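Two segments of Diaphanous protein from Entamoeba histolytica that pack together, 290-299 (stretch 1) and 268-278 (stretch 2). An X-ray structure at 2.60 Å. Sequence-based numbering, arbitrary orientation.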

# COMPACT_ATOMS: atom_id res chain seq x y z
N SER B 290 -19.16 -10.15 -15.04
CA SER B 290 -20.02 -9.60 -14.00
C SER B 290 -21.32 -9.08 -14.60
O SER B 290 -22.38 -9.22 -14.01
CB SER B 290 -19.32 -8.47 -13.25
OG SER B 290 -18.24 -8.97 -12.48
N ILE B 291 -21.22 -8.47 -15.77
CA ILE B 291 -22.39 -7.96 -16.46
C ILE B 291 -23.25 -9.13 -16.93
O ILE B 291 -24.46 -9.14 -16.71
CB ILE B 291 -22.03 -7.05 -17.64
CG1 ILE B 291 -21.36 -5.78 -17.13
CG2 ILE B 291 -23.26 -6.70 -18.43
CD1 ILE B 291 -20.97 -4.81 -18.23
N ASN B 292 -22.64 -10.14 -17.55
CA ASN B 292 -23.41 -11.32 -17.92
C ASN B 292 -24.11 -11.94 -16.70
O ASN B 292 -25.25 -12.38 -16.80
CB ASN B 292 -22.56 -12.36 -18.66
CG ASN B 292 -22.31 -11.98 -20.11
OD1 ASN B 292 -22.94 -11.05 -20.62
ND2 ASN B 292 -21.40 -12.70 -20.78
N ASP B 293 -23.43 -11.95 -15.56
CA ASP B 293 -23.96 -12.63 -14.39
C ASP B 293 -25.24 -11.96 -13.98
O ASP B 293 -26.23 -12.64 -13.68
CB ASP B 293 -22.96 -12.63 -13.22
CG ASP B 293 -21.79 -13.59 -13.43
OD1 ASP B 293 -21.81 -14.40 -14.40
OD2 ASP B 293 -20.83 -13.53 -12.63
N PHE B 294 -25.22 -10.63 -14.00
CA PHE B 294 -26.36 -9.82 -13.65
C PHE B 294 -27.57 -10.20 -14.49
O PHE B 294 -28.63 -10.51 -13.96
CB PHE B 294 -26.05 -8.33 -13.80
CG PHE B 294 -27.22 -7.44 -13.50
CD1 PHE B 294 -27.40 -6.93 -12.23
CD2 PHE B 294 -28.15 -7.14 -14.48
CE1 PHE B 294 -28.50 -6.12 -11.94
CE2 PHE B 294 -29.25 -6.34 -14.21
CZ PHE B 294 -29.43 -5.83 -12.95
N PHE B 295 -27.41 -10.20 -15.81
CA PHE B 295 -28.51 -10.51 -16.72
C PHE B 295 -28.97 -11.95 -16.61
O PHE B 295 -30.17 -12.22 -16.52
CB PHE B 295 -28.16 -10.15 -18.18
CG PHE B 295 -28.15 -8.67 -18.43
CD1 PHE B 295 -29.33 -7.96 -18.44
CD2 PHE B 295 -26.95 -7.99 -18.59
CE1 PHE B 295 -29.34 -6.61 -18.63
CE2 PHE B 295 -26.95 -6.64 -18.80
CZ PHE B 295 -28.15 -5.94 -18.81
N ASP B 296 -28.01 -12.88 -16.61
CA ASP B 296 -28.30 -14.29 -16.43
C ASP B 296 -29.12 -14.54 -15.14
O ASP B 296 -29.98 -15.41 -15.12
CB ASP B 296 -27.02 -15.14 -16.43
CG ASP B 296 -26.31 -15.16 -17.78
OD1 ASP B 296 -26.97 -14.91 -18.82
OD2 ASP B 296 -25.08 -15.43 -17.82
N SER B 297 -28.85 -13.79 -14.09
CA SER B 297 -29.54 -13.98 -12.81
C SER B 297 -30.91 -13.30 -12.83
O SER B 297 -31.85 -13.77 -12.21
CB SER B 297 -28.66 -13.48 -11.65
OG SER B 297 -29.33 -13.34 -10.41
N TRP B 298 -31.01 -12.20 -13.57
CA TRP B 298 -32.26 -11.46 -13.72
C TRP B 298 -33.26 -12.28 -14.51
O TRP B 298 -34.46 -12.21 -14.26
CB TRP B 298 -32.02 -10.16 -14.47
CG TRP B 298 -33.21 -9.26 -14.52
CD1 TRP B 298 -34.32 -9.33 -13.74
CD2 TRP B 298 -33.40 -8.14 -15.39
NE1 TRP B 298 -35.19 -8.33 -14.06
CE2 TRP B 298 -34.66 -7.58 -15.07
CE3 TRP B 298 -32.63 -7.54 -16.39
CZ2 TRP B 298 -35.17 -6.45 -15.73
CZ3 TRP B 298 -33.14 -6.41 -17.05
CH2 TRP B 298 -34.40 -5.89 -16.72
N GLU B 299 -32.75 -13.04 -15.47
CA GLU B 299 -33.62 -13.79 -16.37
C GLU B 299 -34.15 -15.04 -15.68
O GLU B 299 -35.31 -15.41 -15.86
CB GLU B 299 -32.88 -14.14 -17.67
CG GLU B 299 -33.77 -14.78 -18.73
OE1 GLU B 299 -34.81 -12.72 -19.33
OE2 GLU B 299 -36.12 -14.47 -19.01
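Stretch 2 (268-278) GLVNELENMKN

Two helices with no hydrogen bond between them can be held largely by the fit of their side chains, and this pair from the Diaphanous protein of Entamoeba histolytica illustrates how rotamers supply that fit. Stretch 2 begins with G268 at the N-cap position, where phi/psi of 100/7° would jam a CB against the preceding carbonyl oxygen; a helix follows from L269. It runs obliquely against the helix of stretch 1, with 132° between their N-to-C directions and a signed crossing angle of -132°. The axes come no closer than 11.0 Å, a spacing filled by large side chains, and the backbones are nearest at I291 and L273, whose CA atoms lie 6.9 Å apart.

L273 is a central contact residue. Its m,t rotamer extends CD1 over one face of the F294 ring, 4.1 Å from the centroid and 20° off the normal, a CH-pi contact. F294 adopts t with chi2 of 92°, and its CE1 also meets L269 CD2 at 3.4 Å. F295, one residue on, takes m instead, and its ring also reaches this leucine, CE2 lying 4.1 Å from L273 CB. Adjacent phenylalanines in different wells thus both reach the same leucine from the side of stretch 1.

Beyond this centre, the m,t conformation of I291 carries CD1 to 3.9 Å from CE of M276, a selenomethionine, while I291 CG2 lies 3.9 Å from K277 CE. K277 is nearly fully extended after its m chi1, with chi2 to chi4 all t, so its aliphatic chain passes I291 and its NZ ends 4.0 Å from the centroid of the F295 ring, an off-centre cation-pi interaction. Toward the other end, W298, in t, places CZ3 3.9 Å from V270 CG2. The contact buries 499 Å² in all, counting both sides.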

# COMPACT_ATOMS: atom_id res chain seq x y z
N GLY B 268 -31.46 3.41 -12.75
CA GLY B 268 -30.77 3.46 -14.02
C GLY B 268 -29.71 2.41 -14.32
O GLY B 268 -29.05 2.50 -15.37
N LEU B 269 -29.58 1.40 -13.46
CA LEU B 269 -28.61 0.33 -13.66
C LEU B 269 -28.72 -0.36 -15.00
O LEU B 269 -27.73 -0.51 -15.71
CB LEU B 269 -28.73 -0.74 -12.58
CG LEU B 269 -27.59 -1.73 -12.74
CD1 LEU B 269 -26.28 -0.96 -12.70
CD2 LEU B 269 -27.64 -2.82 -11.67
N VAL B 270 -29.92 -0.81 -15.33
CA VAL B 270 -30.08 -1.58 -16.56
C VAL B 270 -29.58 -0.82 -17.79
O VAL B 270 -28.80 -1.36 -18.59
CB VAL B 270 -31.55 -2.00 -16.74
CG1 VAL B 270 -31.78 -2.55 -18.14
CG2 VAL B 270 -31.93 -3.02 -15.67
N ASN B 271 -30.01 0.43 -17.94
CA ASN B 271 -29.62 1.19 -19.12
C ASN B 271 -28.12 1.48 -19.11
O ASN B 271 -27.51 1.69 -20.16
CB ASN B 271 -30.42 2.49 -19.24
CG ASN B 271 -31.79 2.27 -19.86
OD1 ASN B 271 -32.00 2.57 -21.04
ND2 ASN B 271 -32.73 1.73 -19.08
N GLU B 272 -27.54 1.45 -17.92
CA GLU B 272 -26.13 1.73 -17.74
C GLU B 272 -25.29 0.56 -18.24
O GLU B 272 -24.31 0.75 -18.98
CB GLU B 272 -25.83 1.99 -16.28
CG GLU B 272 -24.41 2.42 -16.04
OE1 GLU B 272 -25.06 4.62 -16.64
OE2 GLU B 272 -22.99 3.98 -17.09
N LEU B 273 -25.68 -0.65 -17.86
CA LEU B 273 -24.94 -1.82 -18.31
C LEU B 273 -25.10 -2.02 -19.81
O LEU B 273 -24.13 -2.24 -20.52
CB LEU B 273 -25.36 -3.08 -17.54
CG LEU B 273 -25.34 -2.90 -16.04
CD1 LEU B 273 -25.79 -4.18 -15.33
CD2 LEU B 273 -23.96 -2.42 -15.58
N GLU B 274 -26.34 -1.94 -20.29
CA GLU B 274 -26.58 -2.11 -21.71
C GLU B 274 -25.78 -1.13 -22.55
O GLU B 274 -25.42 -1.44 -23.68
CB GLU B 274 -28.07 -2.04 -22.05
CG GLU B 274 -28.83 -3.29 -21.66
CD GLU B 274 -30.30 -3.22 -22.01
OE1 GLU B 274 -30.68 -2.32 -22.78
OE2 GLU B 274 -31.07 -4.07 -21.51
N ASN B 275 -25.48 0.06 -22.01
CA ASN B 275 -24.60 0.98 -22.74
C ASN B 275 -23.15 0.48 -22.78
O ASN B 275 -22.42 0.76 -23.72
CB ASN B 275 -24.65 2.41 -22.18
OD1 ASN B 275 -26.63 2.78 -23.50
ND2 ASN B 275 -26.22 4.23 -21.84
N MSE B 276 -22.75 -0.26 -21.75
CA MSE B 276 -21.39 -0.76 -21.64
C MSE B 276 -21.15 -1.92 -22.59
O MSE B 276 -20.03 -2.16 -23.02
CB MSE B 276 -21.07 -1.18 -20.21
CG MSE B 276 -20.94 0.01 -19.25
SE MSE B 276 -20.78 -0.41 -17.32
CE MSE B 276 -19.14 -1.50 -17.36
N LYS B 277 -22.22 -2.63 -22.93
CA LYS B 277 -22.15 -3.73 -23.88
C LYS B 277 -21.81 -3.24 -25.29
O LYS B 277 -21.15 -3.94 -26.05
CB LYS B 277 -23.46 -4.52 -23.90
CG LYS B 277 -23.72 -5.39 -22.67
CD LYS B 277 -24.96 -6.26 -22.88
CE LYS B 277 -25.04 -7.39 -21.87
NZ LYS B 277 -26.27 -8.23 -22.05
N ASN B 278 -22.29 -2.05 -25.64
CA ASN B 278 -21.99 -1.46 -26.94
C ASN B 278 -20.67 -0.70 -26.90
O ASN B 278 -20.37 0.10 -27.79
CB ASN B 278 -23.12 -0.51 -27.39
CG ASN B 278 -24.47 -1.21 -27.52
OD1 ASN B 278 -24.89 -1.97 -26.64
ND2 ASN B 278 -25.16 -0.95 -28.63